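Local coordinates for pyocyanin demethylase (Mycobacterium fortuitum subsp. fortuitum DSM 46621 = ATCC 6841, PDB 5K21), which demethylates the phenazine pyocyanin by a tautomerizing reaction, degrading this Pseudomonas aeruginosa pigment and thereby inhibiting biofilms of that bacterium, at the interface of chains A and B. Coordinates in Å, arbitrary orientation; residue numbers count along the deposited sequence, not the author numbering. Chains: chain A/B, Pyocyanin demethylase.

The interface of chains A and B. Residues chain A 88, 101, 103; chain B 86, 106.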
ATOM      1  N   ARG A  88       7.101   0.226  -5.756  1.00 25.12           N
ATOM      2  CA  ARG A  88       7.169   0.681  -4.378  1.00 23.54           C
ATOM      3  C   ARG A  88       8.623   0.940  -4.027  1.00 23.78           C
ATOM      4  O   ARG A  88       9.544   0.340  -4.597  1.00 25.89           O
ATOM      5  CB  ARG A  88       6.533  -0.330  -3.414  1.00 22.36           C
ATOM      6  CG  ARG A  88       7.224  -1.660  -3.362  1.00 26.54           C
ATOM      7  CD  ARG A  88       6.393  -2.607  -2.539  1.00 29.04           C
ATOM      8  NE  ARG A  88       6.490  -2.398  -1.094  1.00 24.56           N
ATOM      9  CZ  ARG A  88       5.589  -2.856  -0.226  1.00 28.03           C
ATOM     10  NH1 ARG A  88       4.520  -3.514  -0.653  1.00 31.69           N
ATOM     11  NH2 ARG A  88       5.773  -2.698   1.069  1.00 29.29           N
ATOM     12  N   ALA A 101      11.220  -0.486  -6.720  1.00 24.69           N
ATOM     13  CA  ALA A 101      11.028  -1.868  -7.147  1.00 26.91           C
ATOM     14  C   ALA A 101       9.698  -2.011  -7.878  1.00 30.06           C
ATOM     15  O   ALA A 101       8.654  -1.569  -7.387  1.00 27.61           O
ATOM     16  CB  ALA A 101      11.060  -2.819  -5.949  1.00 27.49           C
ATOM     17  N   THR A 103       6.873  -4.392  -8.639  1.00 29.94           N
ATOM     18  CA  THR A 103       6.380  -5.589  -7.966  1.00 33.58           C
ATOM     19  C   THR A 103       5.382  -6.381  -8.797  1.00 37.18           C
ATOM     20  O   THR A 103       5.089  -7.536  -8.459  1.00 34.92           O
ATOM     21  CB  THR A 103       5.715  -5.225  -6.636  1.00 33.08           C
ATOM     22  OG1 THR A 103       4.612  -4.350  -6.883  1.00 34.29           O
ATOM     23  CG2 THR A 103       6.704  -4.537  -5.719  1.00 31.91           C
TER
ATOM     24  N   PHE B  86       8.948  -7.254   1.409  1.00 22.96           N
ATOM     25  CA  PHE B  86       7.652  -6.589   1.482  1.00 22.63           C
ATOM     26  C   PHE B  86       6.657  -7.474   2.211  1.00 24.06           C
ATOM     27  O   PHE B  86       6.567  -8.666   1.934  1.00 22.71           O
ATOM     28  CB  PHE B  86       7.109  -6.294   0.089  1.00 21.80           C
ATOM     29  CG  PHE B  86       8.094  -5.620  -0.802  1.00 23.91           C
ATOM     30  CD1 PHE B  86       8.857  -4.578  -0.338  1.00 24.53           C
ATOM     31  CD2 PHE B  86       8.259  -6.049  -2.105  1.00 25.79           C
ATOM     32  CE1 PHE B  86       9.779  -3.962  -1.155  1.00 26.81           C
ATOM     33  CE2 PHE B  86       9.175  -5.455  -2.931  1.00 26.71           C
ATOM     34  CZ  PHE B  86       9.931  -4.407  -2.470  1.00 27.41           C
ATOM     35  N   THR B 106      13.275  -7.886  -3.101  1.00 30.69           N
ATOM     36  CA  THR B 106      14.278  -7.575  -4.110  1.00 28.97           C
ATOM     37  C   THR B 106      15.567  -8.305  -3.764  1.00 29.12           C
ATOM     38  O   THR B 106      15.742  -8.807  -2.647  1.00 29.60           O
ATOM     39  CB  THR B 106      14.554  -6.063  -4.194  1.00 30.09           C
ATOM     40  OG1 THR B 106      15.116  -5.608  -2.960  1.00 29.13           O
ATOM     41  CG2 THR B 106      13.288  -5.283  -4.496  1.00 31.03           C
TER
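B:Phe86 reaches across from strand 83-92 of one allene oxide cyclase-like barrel and lays one face of its ring against the side chain of A:Arg88, on strand 83-90 of the next. The two side chains are antiparallel, each extending back alongside the other, so the arginine lies along the ring instead of pointing at it. A:Arg88 CD, a methylene, sits over the middle of that face, 3.7 Å from the centroid of the B:Phe86 ring, a CH-pi contact. From there A:Arg88 NE passes over the ring 3.3 Å from B:Phe86 CD1, and the guanidinium carries on to cover the CB methylene of B:Phe86. The guanidinium and ring planes are only 23° apart, close to parallel but offset. The bend at chi3 (-77°) directs NE along the ring towards B:Phe86 CB, and the extended chi4 (161°) helps lay the guanidinium nearly flat.

Strand 98-105 of chain A adds two methyls. That of A:Thr103 comes over the CE2 rim from the arginine's side, with CG2 3.8 Å from B:Phe86 CE2, while A:Ala101 CB meets the other end of the ring, 4.0 Å from B:Phe86 CZ. Together the five residues bury 131 Å², summed over both chains. The deposited assembly holds three copies, and this patch is part of one contact between neighbours; whether that trimer forms in solution the structure alone does not show. Past CZ, the B:Thr106 methyl packs on the same alanine, CG2 lying 3.6 Å from A:Ala101 CB.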